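PDB 2BAB: putative aminooxidase from Propionibacterium acnes, which probably isomerises polyunsaturated fatty acids such as linoleic acid to conjugated (10E,12Z)-octadecadienoic acid, using a bound FAD cofactor. Local coordinates for residues 111-116 / 155-160; 229-234 / 394-399. One frame throughout, in Å; residues are numbered along the deposited sequence.

Contact 1: residues 111-116 / 155-160; sequences MAAVQK and EAARDL. With BU1 (1,4-butanediol), chain I.
Ala113 and Ala157 meet where the two backbones come closest, their CA atoms 5.0 Å apart, a spacing that two methyl side chains permit. Ala113 CB lies 3.4 Å from the backbone N of Ala157 and 3.9 Å from Ala157 CB, so one methyl packs against the turning chain itself as well as against its counterpart. Ala156 CB borders the same spot, 4.1 Å from Ala113 CB. Next along the helix, Val114 CG2 extends the tight side: it stands anti to the carbonyl carbon, beside the backbone N, and reaches Leu160 CD2, one turn beyond Ala157, at 3.8 Å, the two side chains crossing at about a right angle. Met190 and Met191 of helix 187-195 also touch Leu160, and Val114 rests on Met191, so this end is buried.

No hydrogen bond joins the segments; the packing is apolar. Looseness sets in at the margins. Exposed Met111, bent at chi2 and chi3, keeps SD 4.5 Å from Leu160 CD1. Its CG is 3.8 Å from O6 of a bound 1,4-butanediol, and Asp159 O is 3.8 Å from the diol's C1. Polar ties flank the patch and join the same parts of the chain: a salt bridge from Asp159 to Arg106, and Lys116 NZ bonded to Asn152 O. This is close, small-residue packing of helix 106-122 against the helically turned residues 155-157 and the short helix that follows.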
ATOM      1  N   MET A 111      -8.977 -23.381   8.448  1.00 34.62           N
ATOM      2  CA  MET A 111      -9.214 -22.739   9.748  1.00 34.65           C
ATOM      3  C   MET A 111      -8.406 -23.358  10.907  1.00 34.74           C
ATOM      4  O   MET A 111      -8.034 -22.652  11.852  1.00 34.46           O
ATOM      5  CB  MET A 111     -10.708 -22.691  10.048  1.00 35.08           C
ATOM      6  CG  MET A 111     -11.527 -21.838   9.038  1.00 35.81           C
ATOM      7  SD  MET A 111     -10.734 -20.264   8.546  1.00 37.18           S
ATOM      8  CE  MET A 111     -10.848 -19.326  10.082  1.00 36.42           C
ATOM      9  N   ALA A 112      -8.112 -24.658  10.818  1.00 34.18           N
ATOM     10  CA  ALA A 112      -7.187 -25.299  11.756  1.00 33.83           C
ATOM     11  C   ALA A 112      -5.775 -24.746  11.604  1.00 33.67           C
ATOM     12  O   ALA A 112      -5.096 -24.486  12.604  1.00 33.79           O
ATOM     13  CB  ALA A 112      -7.190 -26.838  11.578  1.00 33.82           C
ATOM     14  N   ALA A 113      -5.316 -24.559  10.364  1.00 33.03           N
ATOM     15  CA  ALA A 113      -4.008 -23.952  10.142  1.00 33.09           C
ATOM     16  C   ALA A 113      -3.985 -22.518  10.659  1.00 32.83           C
ATOM     17  O   ALA A 113      -2.969 -22.054  11.162  1.00 32.38           O
ATOM     18  CB  ALA A 113      -3.618 -23.991   8.670  1.00 32.31           C
ATOM     19  N   VAL A 114      -5.098 -21.805  10.486  1.00 33.67           N
ATOM     20  CA  VAL A 114      -5.224 -20.421  10.973  1.00 33.31           C
ATOM     21  C   VAL A 114      -5.069 -20.376  12.496  1.00 33.49           C
ATOM     22  O   VAL A 114      -4.398 -19.507  13.030  1.00 33.88           O
ATOM     23  CB  VAL A 114      -6.588 -19.788  10.561  1.00 33.18           C
ATOM     24  CG1 VAL A 114      -6.815 -18.413  11.256  1.00 31.98           C
ATOM     25  CG2 VAL A 114      -6.684 -19.654   9.015  1.00 31.93           C
ATOM     26  N   GLN A 115      -5.740 -21.295  13.177  1.00 34.29           N
ATOM     27  CA  GLN A 115      -5.642 -21.459  14.639  1.00 34.34           C
ATOM     28  C   GLN A 115      -4.206 -21.666  15.044  1.00 34.52           C
ATOM     29  O   GLN A 115      -3.709 -21.018  15.971  1.00 34.29           O
ATOM     30  CB  GLN A 115      -6.473 -22.675  15.079  1.00 34.57           C
ATOM     31  CG  GLN A 115      -6.224 -23.208  16.493  1.00 34.80           C
ATOM     32  CD  GLN A 115      -6.483 -22.189  17.560  1.00 34.60           C
ATOM     33  OE1 GLN A 115      -7.434 -21.409  17.471  1.00 34.06           O
ATOM     34  NE2 GLN A 115      -5.644 -22.196  18.608  1.00 32.86           N
ATOM     35  N   LYS A 116      -3.546 -22.571  14.327  1.00 35.14           N
ATOM     36  CA  LYS A 116      -2.178 -22.959  14.620  1.00 35.17           C
ATOM     37  C   LYS A 116      -1.223 -21.791  14.409  1.00 34.98           C
ATOM     38  O   LYS A 116      -0.364 -21.531  15.260  1.00 33.91           O
ATOM     39  CB  LYS A 116      -1.777 -24.153  13.740  1.00 35.67           C
ATOM     40  CG  LYS A 116      -0.385 -24.663  14.009  1.00 36.60           C
ATOM     41  CD  LYS A 116      -0.164 -26.031  13.352  1.00 37.67           C
ATOM     42  CE  LYS A 116       1.257 -26.528  13.617  1.00 39.61           C
ATOM     43  NZ  LYS A 116       1.695 -27.533  12.599  1.00 42.46           N
ATOM     44  N   GLU A 155       0.378 -24.493   5.902  1.00 37.12           N
ATOM     45  CA  GLU A 155       0.173 -24.171   4.488  1.00 37.03           C
ATOM     46  C   GLU A 155      -1.253 -23.770   4.160  1.00 36.54           C
ATOM     47  O   GLU A 155      -1.467 -22.825   3.405  1.00 36.24           O
ATOM     48  CB  GLU A 155       0.553 -25.340   3.590  1.00 37.25           C
ATOM     49  CG  GLU A 155       2.042 -25.646   3.577  1.00 38.88           C
ATOM     50  CD  GLU A 155       2.427 -26.748   4.542  1.00 39.70           C
ATOM     51  OE1 GLU A 155       1.830 -26.827   5.636  1.00 42.56           O
ATOM     52  OE2 GLU A 155       3.342 -27.514   4.200  1.00 40.97           O
ATOM     53  N   ALA A 156      -2.221 -24.495   4.724  1.00 35.63           N
ATOM     54  CA  ALA A 156      -3.619 -24.290   4.371  1.00 35.41           C
ATOM     55  C   ALA A 156      -4.124 -22.893   4.764  1.00 34.74           C
ATOM     56  O   ALA A 156      -5.079 -22.409   4.176  1.00 34.05           O
ATOM     57  CB  ALA A 156      -4.509 -25.402   4.979  1.00 34.00           C
ATOM     58  N   ALA A 157      -3.462 -22.242   5.728  1.00 34.48           N
ATOM     59  CA  ALA A 157      -3.823 -20.881   6.145  1.00 34.43           C
ATOM     60  C   ALA A 157      -3.703 -19.869   4.992  1.00 34.34           C
ATOM     61  O   ALA A 157      -4.314 -18.797   5.033  1.00 34.08           O
ATOM     62  CB  ALA A 157      -2.976 -20.425   7.351  1.00 33.47           C
ATOM     63  N   ARG A 158      -2.910 -20.210   3.978  1.00 34.21           N
ATOM     64  CA  ARG A 158      -2.751 -19.363   2.809  1.00 34.10           C
ATOM     65  C   ARG A 158      -4.096 -19.091   2.110  1.00 34.17           C
ATOM     66  O   ARG A 158      -4.241 -18.046   1.487  1.00 34.14           O
ATOM     67  CB  ARG A 158      -1.736 -19.965   1.821  1.00 33.60           C
ATOM     68  CG  ARG A 158      -2.321 -20.978   0.849  1.00 34.04           C
ATOM     69  CD  ARG A 158      -1.270 -21.720   0.061  1.00 34.00           C
ATOM     70  NE  ARG A 158      -0.385 -20.846  -0.718  1.00 33.85           N
ATOM     71  CZ  ARG A 158      -0.671 -20.308  -1.895  1.00 34.06           C
ATOM     72  NH1 ARG A 158      -1.846 -20.504  -2.456  1.00 34.44           N
ATOM     73  NH2 ARG A 158       0.231 -19.566  -2.522  1.00 34.81           N
ATOM     74  N   ASP A 159      -5.068 -20.015   2.205  1.00 34.10           N
ATOM     75  CA  ASP A 159      -6.375 -19.804   1.567  1.00 33.97           C
ATOM     76  C   ASP A 159      -7.070 -18.574   2.128  1.00 33.80           C
ATOM     77  O   ASP A 159      -7.775 -17.884   1.400  1.00 33.98           O
ATOM     78  CB  ASP A 159      -7.323 -21.007   1.731  1.00 33.76           C
ATOM     79  CG  ASP A 159      -6.916 -22.194   0.893  1.00 33.88           C
ATOM     80  OD1 ASP A 159      -5.724 -22.262   0.489  1.00 33.42           O
ATOM     81  OD2 ASP A 159      -7.791 -23.055   0.653  1.00 31.87           O
ATOM     82  N   LEU A 160      -6.903 -18.333   3.424  1.00 33.42           N
ATOM     83  CA  LEU A 160      -7.509 -17.167   4.071  1.00 32.83           C
ATOM     84  C   LEU A 160      -6.692 -15.887   3.868  1.00 32.55           C
ATOM     85  O   LEU A 160      -7.266 -14.810   3.646  1.00 31.92           O
ATOM     86  CB  LEU A 160      -7.689 -17.417   5.559  1.00 32.65           C
ATOM     87  CG  LEU A 160      -8.534 -16.379   6.298  1.00 33.71           C
ATOM     88  CD1 LEU A 160     -10.052 -16.609   6.007  1.00 35.87           C
ATOM     89  CD2 LEU A 160      -8.232 -16.391   7.801  1.00 32.53           C
TER
HETATM   90  C1  BU1 I3003     -11.388 -18.142   2.463  1.00 45.98           C
HETATM   91  C2  BU1 I3003     -11.139 -19.618   2.649  1.00 46.95           C
HETATM   92  C3  BU1 I3003     -11.263 -20.056   4.095  1.00 48.54           C
HETATM   93  C4  BU1 I3003     -12.283 -21.176   4.200  1.00 49.74           C
HETATM   94  O5  BU1 I3003     -11.757 -17.943   1.101  1.00 44.33           O
HETATM   95  O6  BU1 I3003     -12.749 -21.274   5.533  1.00 48.69           O

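Contact 2: residues 229-234 / 394-399; sequences ITREDG and RNTFYA
Arg231 and Thr396 make the direct hydrogen bond of this contact: Arg231 NH2 donates to Thr396 OG1 at 3.2 Å, with an N-H...O angle of 171° and the oxygen only 4° out of the guanidinium plane. The same hydroxyl donates to Arg394 O at 3.0 Å, from above the carbonyl plane, so OG1 links the arginine to the chain just before strand 396-398.

The two arginine side chains cross at about a right angle. Their guanidinium planes lie 34° apart, and Arg394 NH2 sits over one face of Arg231, offset toward its rim, 3.3 Å from Arg231 NH1. Both are donors, so no bond forms between them. Arg231 CB in turn covers part of a face of the Arg394 guanidinium; Arg394 bends at chi3, which folds its end back across the base of Arg231.

Salt bridges to a third part of the chain probably offset the like charges. Asp264 receives Arg231 NH1 on OD1 and Arg394 NH1 on OD2, and Glu269 OE2 pairs with Arg231 NH2. Further hydrogen bonds join Tyr398 OH to Glu269 OE2 and Arg394 NH1 to a water, 3.1 Å away, that donates weakly to Arg231 O.

The chemistry implies a close arginine pair whose repulsion is probably eased by Asp264, bridging both, and by Glu269, paired with Arg231, tying the end of strand 226-230 to the start of strand 396-398.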
ATOM      1  N   ILE A 229      18.600  17.230  -6.078  1.00 50.52           N
ATOM      2  CA  ILE A 229      18.833  17.408  -4.650  1.00 50.89           C
ATOM      3  C   ILE A 229      20.308  17.086  -4.344  1.00 51.45           C
ATOM      4  O   ILE A 229      20.815  16.037  -4.746  1.00 51.47           O
ATOM      5  CB  ILE A 229      17.891  16.510  -3.797  1.00 50.79           C
ATOM      6  CG1 ILE A 229      16.413  16.786  -4.145  1.00 50.43           C
ATOM      7  CG2 ILE A 229      18.156  16.709  -2.304  1.00 49.92           C
ATOM      8  CD1 ILE A 229      15.393  16.122  -3.202  1.00 50.08           C
ATOM      9  N   THR A 230      20.992  18.000  -3.654  1.00 52.13           N
ATOM     10  CA  THR A 230      22.373  17.766  -3.190  1.00 52.63           C
ATOM     11  C   THR A 230      22.473  18.038  -1.692  1.00 52.89           C
ATOM     12  O   THR A 230      21.657  18.783  -1.133  1.00 53.35           O
ATOM     13  CB  THR A 230      23.391  18.643  -3.938  1.00 52.77           C
ATOM     14  OG1 THR A 230      23.256  20.002  -3.515  1.00 53.57           O
ATOM     15  CG2 THR A 230      23.177  18.558  -5.442  1.00 53.04           C
ATOM     16  N   ARG A 231      23.467  17.436  -1.039  1.00 53.36           N
ATOM     17  CA  ARG A 231      23.549  17.453   0.423  1.00 53.75           C
ATOM     18  C   ARG A 231      24.944  17.774   0.990  1.00 55.14           C
ATOM     19  O   ARG A 231      25.398  17.164   1.961  1.00 55.33           O
ATOM     20  CB  ARG A 231      23.037  16.124   0.974  1.00 53.46           C
ATOM     21  CG  ARG A 231      21.518  15.994   0.901  1.00 52.21           C
ATOM     22  CD  ARG A 231      21.104  14.561   1.024  1.00 50.18           C
ATOM     23  NE  ARG A 231      21.460  13.801  -0.164  1.00 46.66           N
ATOM     24  CZ  ARG A 231      21.319  12.485  -0.279  1.00 45.45           C
ATOM     25  NH1 ARG A 231      21.669  11.859  -1.403  1.00 43.09           N
ATOM     26  NH2 ARG A 231      20.809  11.793   0.725  1.00 45.74           N
ATOM     27  N   GLU A 232      25.581  18.782   0.415  1.00 56.59           N
ATOM     28  CA  GLU A 232      26.918  19.211   0.840  1.00 57.39           C
ATOM     29  C   GLU A 232      26.840  20.140   2.048  1.00 57.77           C
ATOM     30  O   GLU A 232      25.850  20.855   2.238  1.00 57.89           O
ATOM     31  CB  GLU A 232      27.646  19.927  -0.300  1.00 58.21           C
ATOM     32  CG  GLU A 232      27.459  19.292  -1.680  1.00 60.78           C
ATOM     33  CD  GLU A 232      26.340  19.944  -2.499  1.00 65.19           C
ATOM     34  OE1 GLU A 232      25.355  20.458  -1.891  1.00 67.10           O
ATOM     35  OE2 GLU A 232      26.451  19.938  -3.755  1.00 66.50           O
ATOM     36  N   ASP A 233      27.887  20.092   2.869  1.00 58.12           N
ATOM     37  CA  ASP A 233      28.148  21.088   3.911  1.00 58.23           C
ATOM     38  C   ASP A 233      27.125  21.070   5.044  1.00 58.06           C
ATOM     39  O   ASP A 233      26.858  22.098   5.664  1.00 58.30           O
ATOM     40  CB  ASP A 233      28.254  22.502   3.292  1.00 58.93           C
ATOM     41  CG  ASP A 233      29.426  22.634   2.309  1.00 60.81           C
ATOM     42  OD1 ASP A 233      30.582  22.399   2.732  1.00 64.53           O
ATOM     43  OD2 ASP A 233      29.199  22.978   1.120  1.00 63.38           O
ATOM     44  N   GLY A 234      26.569  19.897   5.333  1.00 57.39           N
ATOM     45  CA  GLY A 234      25.543  19.782   6.378  1.00 57.20           C
ATOM     46  C   GLY A 234      24.200  20.417   6.027  1.00 56.74           C
ATOM     47  O   GLY A 234      23.377  20.670   6.903  1.00 56.46           O
ATOM     48  N   ARG A 394      23.708  12.655   6.350  1.00 47.80           N
ATOM     49  CA  ARG A 394      23.599  13.926   5.671  1.00 47.28           C
ATOM     50  C   ARG A 394      22.185  14.506   5.768  1.00 46.94           C
ATOM     51  O   ARG A 394      21.603  14.913   4.765  1.00 46.68           O
ATOM     52  CB  ARG A 394      24.042  13.767   4.227  1.00 47.52           C
ATOM     53  CG  ARG A 394      25.505  13.381   4.105  1.00 47.33           C
ATOM     54  CD  ARG A 394      25.994  13.695   2.738  1.00 47.42           C
ATOM     55  NE  ARG A 394      25.389  12.819   1.748  1.00 46.36           N
ATOM     56  CZ  ARG A 394      25.383  13.044   0.441  1.00 46.78           C
ATOM     57  NH1 ARG A 394      25.934  14.144  -0.063  1.00 47.46           N
ATOM     58  NH2 ARG A 394      24.801  12.177  -0.379  1.00 47.51           N
ATOM     59  N   ASN A 395      21.654  14.497   6.987  1.00 46.66           N
ATOM     60  CA  ASN A 395      20.365  15.091   7.314  1.00 46.96           C
ATOM     61  C   ASN A 395      19.189  14.553   6.475  1.00 46.70           C
ATOM     62  O   ASN A 395      18.244  15.275   6.153  1.00 46.99           O
ATOM     63  CB  ASN A 395      20.485  16.610   7.218  1.00 46.97           C
ATOM     64  CG  ASN A 395      21.712  17.134   7.954  1.00 48.69           C
ATOM     65  OD1 ASN A 395      22.666  17.632   7.332  1.00 51.05           O
ATOM     66  ND2 ASN A 395      21.716  16.968   9.277  1.00 46.01           N
ATOM     67  N   THR A 396      19.269  13.270   6.141  1.00 46.44           N
ATOM     68  CA  THR A 396      18.288  12.609   5.310  1.00 45.99           C
ATOM     69  C   THR A 396      17.600  11.494   6.086  1.00 46.06           C
ATOM     70  O   THR A 396      18.258  10.687   6.779  1.00 45.73           O
ATOM     71  CB  THR A 396      18.933  12.015   4.079  1.00 45.86           C
ATOM     72  OG1 THR A 396      19.671  13.034   3.393  1.00 45.81           O
ATOM     73  CG2 THR A 396      17.867  11.425   3.151  1.00 46.17           C
ATOM     74  N   PHE A 397      16.273  11.468   5.971  1.00 45.73           N
ATOM     75  CA  PHE A 397      15.458  10.444   6.597  1.00 45.00           C
ATOM     76  C   PHE A 397      14.605   9.748   5.560  1.00 44.51           C
ATOM     77  O   PHE A 397      14.117  10.367   4.604  1.00 43.61           O
ATOM     78  CB  PHE A 397      14.617  11.025   7.723  1.00 45.32           C
ATOM     79  CG  PHE A 397      15.438  11.541   8.846  1.00 45.99           C
ATOM     80  CD1 PHE A 397      15.837  10.695   9.880  1.00 45.59           C
ATOM     81  CD2 PHE A 397      15.865  12.863   8.858  1.00 44.75           C
ATOM     82  CE1 PHE A 397      16.627  11.172  10.929  1.00 45.99           C
ATOM     83  CE2 PHE A 397      16.666  13.341   9.903  1.00 45.00           C
ATOM     84  CZ  PHE A 397      17.044  12.495  10.937  1.00 45.66           C
ATOM     85  N   TYR A 398      14.457   8.437   5.757  1.00 43.81           N
ATOM     86  CA  TYR A 398      13.834   7.564   4.786  1.00 43.19           C
ATOM     87  C   TYR A 398      12.514   7.058   5.344  1.00 42.49           C
ATOM     88  O   TYR A 398      12.442   6.562   6.471  1.00 42.23           O
ATOM     89  CB  TYR A 398      14.766   6.402   4.473  1.00 44.09           C
ATOM     90  CG  TYR A 398      16.142   6.841   4.010  1.00 43.99           C
ATOM     91  CD1 TYR A 398      16.327   7.369   2.738  1.00 45.00           C
ATOM     92  CD2 TYR A 398      17.256   6.737   4.853  1.00 45.67           C
ATOM     93  CE1 TYR A 398      17.581   7.773   2.297  1.00 44.96           C
ATOM     94  CE2 TYR A 398      18.519   7.147   4.427  1.00 44.96           C
ATOM     95  CZ  TYR A 398      18.674   7.649   3.143  1.00 45.18           C
ATOM     96  OH  TYR A 398      19.909   8.045   2.691  1.00 44.98           O
ATOM     97  N   ALA A 399      11.467   7.204   4.546  1.00 41.41           N
ATOM     98  CA  ALA A 399      10.124   6.826   4.962  1.00 40.77           C
ATOM     99  C   ALA A 399       9.312   6.349   3.762  1.00 39.71           C
ATOM    100  O   ALA A 399       9.878   6.002   2.713  1.00 39.90           O
ATOM    101  CB  ALA A 399       9.440   7.999   5.668  1.00 39.90           C
TER
HETATM  102  O   HOH W   1      28.373  15.734   1.020  1.00 55.96           O

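Contact 1 and contact 2 lie on opposite sides of the chain's centre, their centres 45 Å apart and their nearest atoms about 27 Å apart, and they share no helix or strand. Along the sequence they follow in series, 111-116 with 155-160 closing before 229-234 opens. Contact 1 belongs to a region of helices and loops, with the side chain of Leu160 about 11 Å from the bound octadecadienoic acid. Contact 2 joins an edge strand of the three-stranded antiparallel sheet to the outermost strand of the four-stranded parallel sheet, and the side chain of Tyr398 is about 11 Å from FAD. Both are thus structural packing within one flavin amine oxidoreductase-type fold, neither lining the fatty-acid or FAD site.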